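Local coordinates for protein snaclec rhodocytin subunit alpha (Agkistrodon rhodostoma, PDB 3BX4) that activates platelets, triggering their aggregation by binding the C-type lectin-like receptor CLEC1B (CLEC2) and setting off Syk-dependent signalling, at residues 51-54 against 55-59; 109-112 against 113-117. All blocks are in the same frame, centred on the assembly; numbering follows the deposited sequence.

Interaction 1: 51-54 against 55-59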
loop_
_atom_site.group_PDB
_atom_site.type_symbol
_atom_site.label_atom_id
_atom_site.label_comp_id
_atom_site.label_asym_id
_atom_site.label_seq_id
_atom_site.Cartn_x
_atom_site.Cartn_y
_atom_site.Cartn_z
ATOM N N ALA C 51 20.310 3.717 -16.766
ATOM C CA ALA C 51 20.160 2.243 -16.600
ATOM C C ALA C 51 21.536 1.600 -16.532
ATOM O O ALA C 51 21.826 0.734 -15.641
ATOM C CB ALA C 51 19.310 1.664 -17.730
ATOM N N ASP C 52 22.442 1.987 -17.460
ATOM C CA ASP C 52 23.816 1.436 -17.441
ATOM C C ASP C 52 24.516 1.730 -16.124
ATOM O O ASP C 52 25.222 0.890 -15.568
ATOM C CB ASP C 52 24.687 2.039 -18.560
ATOM C CG ASP C 52 24.315 1.550 -19.963
ATOM O OD1 ASP C 52 23.533 0.577 -20.136
ATOM O OD2 ASP C 52 24.867 2.202 -20.945
ATOM N N PHE C 53 24.329 2.957 -15.645
ATOM C CA PHE C 53 25.017 3.433 -14.482
ATOM C C PHE C 53 24.530 2.616 -13.274
ATOM O O PHE C 53 25.359 2.131 -12.484
ATOM C CB PHE C 53 24.761 4.935 -14.201
ATOM C CG PHE C 53 25.358 5.358 -12.899
ATOM C CD1 PHE C 53 26.747 5.555 -12.781
ATOM C CD2 PHE C 53 24.551 5.466 -11.731
ATOM C CE1 PHE C 53 27.344 5.921 -11.549
ATOM C CE2 PHE C 53 25.224 5.782 -10.453
ATOM C CZ PHE C 53 26.569 6.048 -10.420
ATOM N N VAL C 54 23.210 2.523 -13.117
ATOM C CA VAL C 54 22.659 1.807 -11.936
ATOM C C VAL C 54 23.090 0.316 -11.958
ATOM O O VAL C 54 23.446 -0.242 -10.917
ATOM C CB VAL C 54 21.167 1.983 -11.752
ATOM C CG1 VAL C 54 20.606 1.068 -10.558
ATOM C CG2 VAL C 54 20.855 3.476 -11.482
ATOM N N SER C 55 23.073 -0.304 -13.135
ATOM C CA SER C 55 23.523 -1.708 -13.242
ATOM C C SER C 55 24.982 -1.836 -12.775
ATOM O O SER C 55 25.347 -2.738 -11.984
ATOM C CB SER C 55 23.319 -2.209 -14.676
ATOM O OG SER C 55 23.878 -3.505 -14.791
ATOM N N TRP C 56 25.843 -0.920 -13.247
ATOM C CA TRP C 56 27.264 -0.870 -12.875
ATOM C C TRP C 56 27.462 -0.665 -11.360
ATOM O O TRP C 56 28.265 -1.349 -10.688
ATOM C CB TRP C 56 27.931 0.298 -13.651
ATOM C CG TRP C 56 29.370 0.525 -13.252
ATOM C CD1 TRP C 56 30.472 -0.209 -13.635
ATOM C CD2 TRP C 56 29.849 1.530 -12.360
ATOM N NE1 TRP C 56 31.600 0.306 -13.040
ATOM C CE2 TRP C 56 31.252 1.380 -12.264
ATOM C CE3 TRP C 56 29.219 2.576 -11.650
ATOM C CZ2 TRP C 56 32.056 2.239 -11.482
ATOM C CZ3 TRP C 56 30.006 3.431 -10.846
ATOM C CH2 TRP C 56 31.420 3.256 -10.777
ATOM N N LEU C 57 26.661 0.229 -10.780
ATOM C CA LEU C 57 26.760 0.598 -9.377
ATOM C C LEU C 57 26.470 -0.672 -8.555
ATOM O O LEU C 57 27.108 -0.887 -7.584
ATOM C CB LEU C 57 25.713 1.682 -9.042
ATOM C CG LEU C 57 25.804 2.302 -7.616
ATOM C CD1 LEU C 57 26.913 3.325 -7.481
ATOM C CD2 LEU C 57 24.447 2.912 -7.297
ATOM N N ILE C 58 25.480 -1.452 -8.950
ATOM C CA ILE C 58 25.067 -2.639 -8.173
ATOM C C ILE C 58 26.203 -3.652 -8.339
ATOM O O ILE C 58 26.616 -4.327 -7.360
ATOM C CB ILE C 58 23.751 -3.212 -8.688
ATOM C CG1 ILE C 58 22.577 -2.239 -8.384
ATOM C CG2 ILE C 58 23.546 -4.619 -8.116
ATOM C CD1 ILE C 58 21.280 -2.567 -9.105
ATOM N N SER C 59 26.713 -3.734 -9.557
ATOM C CA SER C 59 27.828 -4.642 -9.860
ATOM C C SER C 59 29.110 -4.296 -9.094
ATOM O O SER C 59 29.910 -5.200 -8.810
ATOM C CB SER C 59 28.027 -4.700 -11.370
ATOM O OG SER C 59 26.884 -5.407 -11.892
#
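Ser55 gives its backbone N-H to Ala51 O, N to O 3.0 Å, the first of five successive i to i+4 bonds along this part of helix 48-59. Its OG, held anti to the backbone N (chi1 174°), leaves the helix and is hydrogen-bonded to Gly114 O of the loop that follows strand 106-110. Trp56 repeats the backbone bond, to Asp52 O, and projects its indole outward, alongside the Phe53 phenyl. There Trp56 CZ3 lies 3.7 Å from Phe53 CE1, and the two rings meet obliquely, their planes inclined at 43°. The carbonyl oxygen of Phe53 meets the Trp56 ring at its edge, in plane. In the C-type lectin fold a helix such as this packs against the central sheet, and here Leu57 and Ile58 both touch Val130 of strand 127-133. Leu57 N binds Phe53 O at 2.9 Å, while Leu57 CD1 reaches Phe53 CZ at 4.0 Å; one phenyl ring thus serves two side chains. Ile58 keeps CG1 beside its own backbone N (chi1 -69°), which brings CG1 to 3.3 Å from Val54 O; beyond it Ile58 CD1 meets Val54 CG1 at 4.0 Å. Ser59 turns its OG back to Ser55 O, 3.1 Å away, and this oxygen also accepts from Ser59 N, the two donors arriving from opposite faces of the carbonyl plane.

Interaction 2: 109-112 against 113-117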
loop_
_atom_site.group_PDB
_atom_site.type_symbol
_atom_site.label_atom_id
_atom_site.label_comp_id
_atom_site.label_asym_id
_atom_site.label_seq_id
_atom_site.Cartn_x
_atom_site.Cartn_y
_atom_site.Cartn_z
ATOM N N LEU C 109 15.210 -4.452 -10.079
ATOM C CA LEU C 109 16.187 -4.925 -11.045
ATOM C C LEU C 109 16.501 -6.351 -10.628
ATOM O O LEU C 109 16.419 -6.653 -9.439
ATOM C CB LEU C 109 17.452 -4.063 -11.039
ATOM C CG LEU C 109 17.117 -2.610 -11.487
ATOM C CD1 LEU C 109 18.298 -1.692 -11.251
ATOM C CD2 LEU C 109 16.624 -2.639 -12.968
ATOM N N GLU C 110 16.827 -7.197 -11.581
ATOM C CA GLU C 110 17.042 -8.592 -11.188
ATOM C C GLU C 110 18.375 -9.162 -11.672
ATOM O O GLU C 110 18.829 -8.832 -12.766
ATOM C CB GLU C 110 15.845 -9.414 -11.667
ATOM C CG GLU C 110 15.937 -9.695 -13.058
ATOM C CD GLU C 110 14.910 -10.691 -13.606
ATOM O OE1 GLU C 110 14.610 -10.518 -14.808
ATOM O OE2 GLU C 110 14.414 -11.596 -12.902
ATOM N N LYS C 111 19.035 -9.964 -10.825
ATOM C CA LYS C 111 20.331 -10.526 -11.173
ATOM C C LYS C 111 20.302 -11.332 -12.467
ATOM O O LYS C 111 21.277 -11.287 -13.252
ATOM C CB LYS C 111 20.788 -11.414 -10.008
ATOM C CG LYS C 111 22.224 -11.931 -10.084
ATOM C CD LYS C 111 22.464 -12.932 -8.955
ATOM C CE LYS C 111 23.954 -13.263 -8.809
ATOM N NZ LYS C 111 24.096 -14.511 -7.986
ATOM N N LEU C 112 19.196 -12.031 -12.698
ATOM C CA LEU C 112 19.073 -12.940 -13.836
ATOM C C LEU C 112 19.304 -12.195 -15.141
ATOM O O LEU C 112 19.869 -12.744 -16.096
ATOM C CB LEU C 112 17.672 -13.563 -13.840
ATOM C CG LEU C 112 17.314 -14.533 -14.971
ATOM C CD1 LEU C 112 18.358 -15.640 -15.072
ATOM C CD2 LEU C 112 15.932 -15.088 -14.657
ATOM N N THR C 113 18.858 -10.948 -15.203
ATOM C CA THR C 113 19.024 -10.195 -16.422
ATOM C C THR C 113 19.978 -9.012 -16.253
ATOM O O THR C 113 19.807 -7.979 -16.897
ATOM C CB THR C 113 17.679 -9.721 -16.947
ATOM O OG1 THR C 113 16.968 -9.052 -15.893
ATOM C CG2 THR C 113 16.834 -10.910 -17.408
ATOM N N GLY C 114 20.981 -9.152 -15.403
ATOM C CA GLY C 114 22.083 -8.228 -15.371
ATOM C C GLY C 114 21.758 -6.929 -14.667
ATOM O O GLY C 114 22.487 -5.966 -14.835
ATOM N N PHE C 115 20.670 -6.915 -13.883
ATOM C CA PHE C 115 20.186 -5.689 -13.200
ATOM C C PHE C 115 19.937 -4.524 -14.171
ATOM O O PHE C 115 20.285 -3.355 -13.923
ATOM C CB PHE C 115 21.098 -5.214 -12.073
ATOM C CG PHE C 115 21.306 -6.240 -10.981
ATOM C CD1 PHE C 115 22.545 -6.869 -10.873
ATOM C CD2 PHE C 115 20.288 -6.545 -10.094
ATOM C CE1 PHE C 115 22.767 -7.812 -9.897
ATOM C CE2 PHE C 115 20.514 -7.512 -9.070
ATOM C CZ PHE C 115 21.747 -8.109 -9.011
ATOM N N ARG C 116 19.305 -4.868 -15.287
ATOM C CA ARG C 116 18.961 -3.846 -16.267
ATOM C C ARG C 116 17.425 -3.824 -16.488
ATOM O O ARG C 116 16.712 -2.851 -16.104
ATOM C CB ARG C 116 19.854 -3.996 -17.512
ATOM C CG ARG C 116 20.795 -2.779 -17.656
ATOM C CD ARG C 116 21.306 -2.637 -19.070
ATOM N NE ARG C 116 21.303 -1.284 -19.687
ATOM C CZ ARG C 116 20.241 -0.722 -20.288
ATOM N NH1 ARG C 116 20.369 0.432 -20.934
ATOM N NH2 ARG C 116 19.052 -1.296 -20.262
ATOM N N LYS C 117 16.851 -4.863 -17.021
ATOM C CA LYS C 117 15.442 -4.808 -17.282
ATOM C C LYS C 117 14.629 -4.755 -15.969
ATOM O O LYS C 117 15.012 -5.378 -14.961
ATOM C CB LYS C 117 15.033 -5.994 -18.123
ATOM C CG LYS C 117 15.696 -5.961 -19.529
ATOM C CD LYS C 117 15.045 -4.956 -20.464
ATOM C CE LYS C 117 15.047 -5.488 -21.895
ATOM N NZ LYS C 117 14.062 -4.772 -22.754
HETATM O O HOH W 1 17.165 -6.729 -14.367
#
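Lys111 lies over one face of the Phe115 ring, its CA 3.8 Å from the ring centroid in a CH-pi contact, with the two side chains running side by side in the same direction. The pair belongs to a Schellman motif that closes a turn following strand 106-110: Phe115 N binds Glu110 O, Gly114 N binds Lys111 O, and Gly114 takes the positive phi (78°) usual at this position. Lys111 CB continues the cover to 3.6 Å from Phe115 CZ, whereas Leu109 approaches the same ring differently, its CB at the edge and in plane, 3.9 Å from Phe115 CD2. The CD2 branch of Leu109 points away from the ring and sits tightly against Arg116 O at 3.1 Å. Ile58 of helix 48-59 and Val70 of strand 69-76 also touch Phe115, setting the buried ring between helix and sheet. Glu110 and Thr113 form the polar counterpart. CG of Glu110 stands between its own backbone N and carbonyl carbon (chi1 78°), and the chain then extends so that OE1 accepts from Thr113 OG1 at 3.0 Å, on the anti side of the carboxylate. Glu110 O is gripped from opposite faces of its plane by Phe115 N and Thr113 N. One water accepts from Glu110 N and donates both to Thr113 OG1 and to Lys117 O, the latter 2.6 Å away.

How the interactions relate
Both contacts are local and partly buried, yet they order the chain differently. Interaction 1 repeats one backbone bond along a helix and leaves its side chains chiefly to apolar packing; interaction 2 bends the chain between strands 106-110 and 118-121, and relies on the paired backbone bonds of a Schellman motif, a carboxylate-hydroxyl pair and a water. Their buried sides share a core, where Leu109 lies against Val54 and Ile58. On a more exposed side the chemistry turns ionic: Asp52 OD1 and Arg116 NE form a salt bridge at 2.9 Å, tying helix to loop. Both contacts border another protein chain: Arg116 NH2 and Lys117 NZ each salt-bridge an acidic side chain, and Ala51 packs on an aromatic one.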